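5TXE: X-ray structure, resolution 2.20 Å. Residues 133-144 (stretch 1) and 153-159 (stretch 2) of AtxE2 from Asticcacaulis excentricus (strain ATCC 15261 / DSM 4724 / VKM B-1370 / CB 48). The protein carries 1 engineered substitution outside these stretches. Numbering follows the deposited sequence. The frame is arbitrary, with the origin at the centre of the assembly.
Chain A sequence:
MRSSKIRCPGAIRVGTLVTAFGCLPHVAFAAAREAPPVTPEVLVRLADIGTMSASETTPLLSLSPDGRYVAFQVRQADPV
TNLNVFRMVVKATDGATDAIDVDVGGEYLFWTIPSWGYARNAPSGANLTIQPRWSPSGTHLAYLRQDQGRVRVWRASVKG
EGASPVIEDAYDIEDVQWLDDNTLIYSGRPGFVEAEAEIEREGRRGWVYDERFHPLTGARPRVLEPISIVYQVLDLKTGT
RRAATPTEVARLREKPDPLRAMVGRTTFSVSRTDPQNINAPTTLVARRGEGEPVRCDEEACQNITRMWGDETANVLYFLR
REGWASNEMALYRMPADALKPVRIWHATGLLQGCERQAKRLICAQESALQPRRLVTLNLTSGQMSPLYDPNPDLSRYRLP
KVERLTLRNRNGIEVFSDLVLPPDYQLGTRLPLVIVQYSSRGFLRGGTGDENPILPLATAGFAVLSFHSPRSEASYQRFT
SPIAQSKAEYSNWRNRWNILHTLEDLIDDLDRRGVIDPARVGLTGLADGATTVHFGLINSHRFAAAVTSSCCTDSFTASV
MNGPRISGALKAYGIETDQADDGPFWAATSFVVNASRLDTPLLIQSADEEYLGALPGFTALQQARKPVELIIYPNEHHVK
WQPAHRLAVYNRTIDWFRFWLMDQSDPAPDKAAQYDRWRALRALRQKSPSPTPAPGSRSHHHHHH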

ATOM      1  N   ARG A 133      -7.836 -21.250  -0.540  1.00 31.91           N
ATOM      2  CA  ARG A 133      -7.186 -22.538  -0.353  1.00 31.87           C
ATOM      3  C   ARG A 133      -7.932 -23.584  -1.118  1.00 30.81           C
ATOM      4  O   ARG A 133      -9.131 -23.804  -0.859  1.00 30.77           O
ATOM      5  CB  ARG A 133      -7.186 -22.891   1.109  1.00 32.18           C
ATOM      6  CG  ARG A 133      -6.673 -21.763   2.013  1.00 39.85           C
ATOM      7  CD  ARG A 133      -5.247 -21.631   1.622  1.00 44.10           C
ATOM      8  NE  ARG A 133      -4.429 -20.424   1.821  1.00 59.39           N
ATOM      9  CZ  ARG A 133      -4.058 -19.908   2.972  1.00 50.74           C
ATOM     10  NH1 ARG A 133      -4.560 -20.349   4.099  1.00 62.03           N
ATOM     11  NH2 ARG A 133      -3.253 -18.882   2.983  1.00 53.58           N
ATOM     12  N   TRP A 134      -7.282 -24.188  -2.092  1.00 29.09           N
ATOM     13  CA  TRP A 134      -7.916 -25.283  -2.824  1.00 32.26           C
ATOM     14  C   TRP A 134      -7.895 -26.580  -2.006  1.00 30.66           C
ATOM     15  O   TRP A 134      -6.898 -26.914  -1.385  1.00 36.02           O
ATOM     16  CB  TRP A 134      -7.209 -25.539  -4.112  1.00 29.12           C
ATOM     17  CG  TRP A 134      -7.376 -24.493  -5.079  1.00 28.91           C
ATOM     18  CD1 TRP A 134      -6.626 -23.367  -5.175  1.00 29.97           C
ATOM     19  CD2 TRP A 134      -8.267 -24.484  -6.215  1.00 28.30           C
ATOM     20  NE1 TRP A 134      -7.000 -22.651  -6.287  1.00 30.75           N
ATOM     21  CE2 TRP A 134      -8.023 -23.320  -6.924  1.00 28.94           C
ATOM     22  CE3 TRP A 134      -9.276 -25.336  -6.668  1.00 32.91           C
ATOM     23  CZ2 TRP A 134      -8.734 -22.985  -8.063  1.00 29.54           C
ATOM     24  CZ3 TRP A 134      -9.988 -24.999  -7.815  1.00 29.23           C
ATOM     25  CH2 TRP A 134      -9.706 -23.844  -8.494  1.00 30.58           C
ATOM     26  N   SER A 135      -8.995 -27.318  -2.012  1.00 30.49           N
ATOM     27  CA  SER A 135      -8.999 -28.683  -1.449  1.00 30.73           C
ATOM     28  C   SER A 135      -8.078 -29.554  -2.352  1.00 28.45           C
ATOM     29  O   SER A 135      -7.859 -29.197  -3.485  1.00 29.80           O
ATOM     30  CB  SER A 135     -10.398 -29.273  -1.435  1.00 32.44           C
ATOM     31  OG  SER A 135     -10.964 -29.263  -2.748  1.00 35.17           O
ATOM     32  N   PRO A 136      -7.491 -30.640  -1.817  1.00 32.88           N
ATOM     33  CA  PRO A 136      -6.564 -31.522  -2.585  1.00 36.11           C
ATOM     34  C   PRO A 136      -7.211 -32.071  -3.835  1.00 37.90           C
ATOM     35  O   PRO A 136      -6.567 -32.177  -4.846  1.00 40.91           O
ATOM     36  CB  PRO A 136      -6.252 -32.656  -1.613  1.00 39.57           C
ATOM     37  CG  PRO A 136      -6.460 -32.052  -0.238  1.00 40.65           C
ATOM     38  CD  PRO A 136      -7.545 -30.997  -0.385  1.00 35.02           C
ATOM     39  N   SER A 137      -8.509 -32.354  -3.775  1.00 38.64           N
ATOM     40  CA  SER A 137      -9.235 -32.796  -4.981  1.00 39.45           C
ATOM     41  C   SER A 137      -9.426 -31.716  -6.045  1.00 39.85           C
ATOM     42  O   SER A 137      -9.860 -31.990  -7.169  1.00 34.14           O
ATOM     43  CB  SER A 137     -10.630 -33.293  -4.581  1.00 42.26           C
ATOM     44  OG  SER A 137     -11.424 -32.232  -4.033  1.00 47.02           O
ATOM     45  N   GLY A 138      -9.200 -30.456  -5.688  1.00 39.41           N
ATOM     46  CA  GLY A 138      -9.433 -29.379  -6.647  1.00 36.32           C
ATOM     47  C   GLY A 138     -10.890 -28.977  -6.813  1.00 34.01           C
ATOM     48  O   GLY A 138     -11.212 -28.239  -7.737  1.00 33.57           O
ATOM     49  N   THR A 139     -11.764 -29.420  -5.922  1.00 34.73           N
ATOM     50  CA  THR A 139     -13.201 -29.158  -6.125  1.00 43.30           C
ATOM     51  C   THR A 139     -13.793 -28.038  -5.235  1.00 42.74           C
ATOM     52  O   THR A 139     -14.877 -27.570  -5.512  1.00 37.79           O
ATOM     53  CB  THR A 139     -14.068 -30.421  -5.864  1.00 43.20           C
ATOM     54  OG1 THR A 139     -13.826 -30.882  -4.540  1.00 40.23           O
ATOM     55  CG2 THR A 139     -13.772 -31.547  -6.877  1.00 47.47           C
ATOM     56  N   HIS A 140     -13.125 -27.662  -4.152  1.00 41.94           N
ATOM     57  CA  HIS A 140     -13.660 -26.627  -3.278  1.00 41.24           C
ATOM     58  C   HIS A 140     -12.562 -25.660  -2.875  1.00 43.77           C
ATOM     59  O   HIS A 140     -11.379 -26.003  -2.941  1.00 35.89           O
ATOM     60  CB  HIS A 140     -14.228 -27.238  -2.026  1.00 40.23           C
ATOM     61  CG  HIS A 140     -15.428 -28.069  -2.287  1.00 59.17           C
ATOM     62  ND1 HIS A 140     -15.348 -29.390  -2.684  1.00 61.06           N
ATOM     63  CD2 HIS A 140     -16.745 -27.752  -2.271  1.00 59.29           C
ATOM     64  CE1 HIS A 140     -16.569 -29.856  -2.872  1.00 65.00           C
ATOM     65  NE2 HIS A 140     -17.434 -28.884  -2.623  1.00 66.16           N
ATOM     66  N   LEU A 141     -12.985 -24.458  -2.508  1.00 34.53           N
ATOM     67  CA  LEU A 141     -12.155 -23.453  -1.982  1.00 32.68           C
ATOM     68  C   LEU A 141     -12.563 -23.228  -0.551  1.00 29.93           C
ATOM     69  O   LEU A 141     -13.724 -23.328  -0.215  1.00 32.99           O
ATOM     70  CB  LEU A 141     -12.342 -22.168  -2.785  1.00 34.84           C
ATOM     71  CG  LEU A 141     -12.017 -22.138  -4.264  1.00 34.40           C
ATOM     72  CD1 LEU A 141     -12.233 -20.743  -4.841  1.00 35.19           C
ATOM     73  CD2 LEU A 141     -10.571 -22.516  -4.463  1.00 34.56           C
ATOM     74  N   ALA A 142     -11.587 -22.916   0.294  1.00 30.42           N
ATOM     75  CA  ALA A 142     -11.824 -22.358   1.629  1.00 28.52           C
ATOM     76  C   ALA A 142     -11.073 -21.015   1.724  1.00 31.64           C
ATOM     77  O   ALA A 142      -9.979 -20.875   1.175  1.00 26.21           O
ATOM     78  CB  ALA A 142     -11.325 -23.276   2.696  1.00 28.98           C
ATOM     79  N   TYR A 143     -11.676 -20.044   2.411  1.00 32.56           N
ATOM     80  CA  TYR A 143     -11.143 -18.681   2.445  1.00 30.20           C
ATOM     81  C   TYR A 143     -11.853 -17.948   3.541  1.00 31.91           C
ATOM     82  O   TYR A 143     -12.943 -18.356   3.986  1.00 30.00           O
ATOM     83  CB  TYR A 143     -11.348 -17.970   1.110  1.00 32.30           C
ATOM     84  CG  TYR A 143     -12.787 -17.932   0.643  1.00 35.70           C
ATOM     85  CD1 TYR A 143     -13.322 -18.998  -0.039  1.00 37.60           C
ATOM     86  CD2 TYR A 143     -13.630 -16.836   0.897  1.00 37.93           C
ATOM     87  CE1 TYR A 143     -14.640 -19.002  -0.459  1.00 40.00           C
ATOM     88  CE2 TYR A 143     -14.970 -16.851   0.497  1.00 37.16           C
ATOM     89  CZ  TYR A 143     -15.460 -17.944  -0.176  1.00 38.22           C
ATOM     90  OH  TYR A 143     -16.747 -18.036  -0.603  1.00 39.86           O
ATOM     91  N   LEU A 144     -11.225 -16.882   4.017  1.00 28.10           N
ATOM     92  CA  LEU A 144     -11.831 -16.003   5.012  1.00 27.25           C
ATOM     93  C   LEU A 144     -12.799 -14.993   4.382  1.00 24.52           C
ATOM     94  O   LEU A 144     -12.588 -14.543   3.263  1.00 25.05           O
ATOM     95  CB  LEU A 144     -10.742 -15.206   5.737  1.00 27.56           C
ATOM     96  CG  LEU A 144      -9.622 -16.038   6.366  1.00 26.96           C
ATOM     97  CD1 LEU A 144      -8.629 -15.094   7.013  1.00 27.08           C
ATOM     98  CD2 LEU A 144     -10.190 -17.011   7.366  1.00 26.53           C
ATOM     99  N   VAL A 153     -14.730 -18.824   8.112  1.00 27.44           N
ATOM    100  CA  VAL A 153     -14.256 -19.566   6.942  1.00 28.38           C
ATOM    101  C   VAL A 153     -15.463 -19.972   6.104  1.00 28.43           C
ATOM    102  O   VAL A 153     -16.435 -20.546   6.626  1.00 25.53           O
ATOM    103  CB  VAL A 153     -13.478 -20.824   7.327  1.00 29.43           C
ATOM    104  CG1 VAL A 153     -13.059 -21.534   6.070  1.00 30.81           C
ATOM    105  CG2 VAL A 153     -12.261 -20.457   8.158  1.00 31.37           C
ATOM    106  N   TRP A 154     -15.382 -19.681   4.823  1.00 26.81           N
ATOM    107  CA  TRP A 154     -16.373 -20.083   3.906  1.00 31.71           C
ATOM    108  C   TRP A 154     -15.777 -21.162   3.001  1.00 32.19           C
ATOM    109  O   TRP A 154     -14.579 -21.212   2.786  1.00 30.75           O
ATOM    110  CB  TRP A 154     -16.877 -18.904   3.041  1.00 30.78           C
ATOM    111  CG  TRP A 154     -17.845 -17.964   3.771  1.00 30.95           C
ATOM    112  CD1 TRP A 154     -17.611 -17.330   4.932  1.00 31.34           C
ATOM    113  CD2 TRP A 154     -19.157 -17.590   3.366  1.00 29.48           C
ATOM    114  NE1 TRP A 154     -18.704 -16.587   5.297  1.00 31.97           N
ATOM    115  CE2 TRP A 154     -19.662 -16.715   4.339  1.00 31.66           C
ATOM    116  CE3 TRP A 154     -19.961 -17.905   2.256  1.00 33.84           C
ATOM    117  CZ2 TRP A 154     -20.925 -16.125   4.248  1.00 31.46           C
ATOM    118  CZ3 TRP A 154     -21.241 -17.347   2.186  1.00 33.14           C
ATOM    119  CH2 TRP A 154     -21.712 -16.484   3.189  1.00 30.74           C
ATOM    120  N   ARG A 155     -16.669 -21.986   2.467  1.00 33.00           N
ATOM    121  CA  ARG A 155     -16.354 -23.048   1.526  1.00 34.95           C
ATOM    122  C   ARG A 155     -17.165 -22.883   0.285  1.00 29.16           C
ATOM    123  O   ARG A 155     -18.361 -22.743   0.364  1.00 34.22           O
ATOM    124  CB  ARG A 155     -16.696 -24.369   2.173  1.00 39.54           C
ATOM    125  CG  ARG A 155     -16.502 -25.568   1.263  1.00 46.08           C
ATOM    126  CD  ARG A 155     -16.826 -26.777   2.091  1.00 53.04           C
ATOM    127  NE  ARG A 155     -16.705 -27.981   1.306  1.00 67.08           N
ATOM    128  CZ  ARG A 155     -17.720 -28.559   0.686  1.00 76.07           C
ATOM    129  NH1 ARG A 155     -18.944 -28.034   0.775  1.00 76.32           N
ATOM    130  NH2 ARG A 155     -17.507 -29.664  -0.030  1.00 71.67           N
ATOM    131  N   ALA A 156     -16.532 -22.863  -0.858  1.00 31.05           N
ATOM    132  CA  ALA A 156     -17.221 -22.651  -2.115  1.00 32.76           C
ATOM    133  C   ALA A 156     -16.970 -23.821  -3.095  1.00 41.28           C
ATOM    134  O   ALA A 156     -15.855 -24.308  -3.202  1.00 49.55           O
ATOM    135  CB  ALA A 156     -16.762 -21.364  -2.770  1.00 27.66           C
ATOM    136  N   SER A 157     -17.988 -24.193  -3.873  1.00 46.82           N
ATOM    137  CA  SER A 157     -17.821 -25.154  -4.969  1.00 49.32           C
ATOM    138  C   SER A 157     -17.247 -24.462  -6.180  1.00 45.73           C
ATOM    139  O   SER A 157     -17.668 -23.370  -6.535  1.00 54.53           O
ATOM    140  CB  SER A 157     -19.155 -25.827  -5.303  1.00 56.05           C
ATOM    141  OG  SER A 157     -19.048 -26.663  -6.430  1.00 62.07           O
ATOM    142  N   VAL A 158     -16.273 -25.083  -6.840  1.00 46.49           N
ATOM    143  CA  VAL A 158     -15.526 -24.383  -7.897  1.00 51.27           C
ATOM    144  C   VAL A 158     -16.180 -24.296  -9.272  1.00 59.20           C
ATOM    145  O   VAL A 158     -15.707 -23.517 -10.116  1.00 59.27           O
ATOM    146  CB  VAL A 158     -14.102 -24.936  -8.121  1.00 52.44           C
ATOM    147  CG1 VAL A 158     -13.298 -24.937  -6.822  1.00 54.77           C
ATOM    148  CG2 VAL A 158     -14.153 -26.320  -8.770  1.00 55.82           C
ATOM    149  N   LYS A 159     -17.269 -25.006  -9.543  1.00 60.35           N
ATOM    150  CA  LYS A 159     -17.932 -24.725 -10.834  1.00 71.90           C
ATOM    151  C   LYS A 159     -19.084 -23.697 -10.673  1.00 73.35           C
ATOM    152  O   LYS A 159     -19.760 -23.379 -11.659  1.00 71.89           O
ATOM    153  CB  LYS A 159     -18.348 -26.003 -11.601  1.00 76.05           C
ATOM    154  CG  LYS A 159     -17.315 -26.520 -12.624  1.00 82.35           C
ATOM    155  CD  LYS A 159     -17.397 -28.040 -12.851  1.00 83.49           C
ATOM    156  CE  LYS A 159     -16.022 -28.637 -13.222  1.00 90.92           C
ATOM    157  NZ  LYS A 159     -16.095 -29.967 -13.912  1.00 90.38           N
TER

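The most unusual feature of this contact is a stack of two flat, nitrogen-rich groups: the guanidinium of Arg155 lies flat on the imidazole of His140, centres 3.5 Å apart and planes at 20°. His140 NE2 and Arg155 NH2 approach to 2.7 Å, yet the angle is poor for a hydrogen bond, since NH2 sits over the ring face rather than in its plane. Arginine suits this place because its guanidinium is planar and its chain, with chi1 to chi3 all t, is long enough to reach the ring. The imidazole is held from its other nitrogen, for His140 ND1 and Thr139 OG1 share a hydrogen bond of 2.8 Å. That bond ends a chain of hydroxyls running from Ser135 OG through Ser137 OG (3.3 Å) to Thr139 OG1 (2.8 Å), and Ser135 OG also accepts a hydrogen bond from His140 N at 3.0 Å. Small hydroxyl residues thus brace the loop before the strand. Within it, Gly138 closes a type I turn begun at Ser135; its positive phi of 79° would jam a CB against the preceding carbonyl.

Beneath the stack, strands 140-144 and 153-157 run antiparallel. Leu141 and Ala156 form one hydrogen-bonded pair, with Leu141 N to Ala156 O at 3.0 Å and Ala156 N to Leu141 O at 2.9 Å. Tyr143 and Trp154 form the next: Trp154 N to Tyr143 O is 2.9 Å and nearly straight, whereas Tyr143 N to Trp154 O is 3.2 Å and more bent. Between these rungs, CA-H...O contacts such as Ala142 CA to Trp154 O, 3.2 Å, use the close approach of the backbones. Past the last bridge, Val158 N still donates to Thr139 O at 3.1 Å, extending the pairing into the loop.

Side chains alternate between the two faces of the sheet. His140, Ala142, Leu144, Val153, Arg155 and Ser157 share one, where the small Ala142 CB meets Val153 CG1 at 4.2 Å and Leu144 CD2 meets Val153 CG2 at 4.1 Å. On the face of Leu141, Tyr143, Trp154 and Ala156, the tyrosine ring reaches across the strands. Trp154 CB lies over its face, 4.0 Å from the ring centroid in a CH-pi contact, while Ala156 CB touches its edge, 3.9 Å from Tyr143 CE1; a methyl group fits neatly here. Val158 completes the apolar packing: its CG1 lies 3.5 Å from Trp134 CZ3 and 4.0 Å from Leu141 CG, a compact branched side chain serving two larger neighbours.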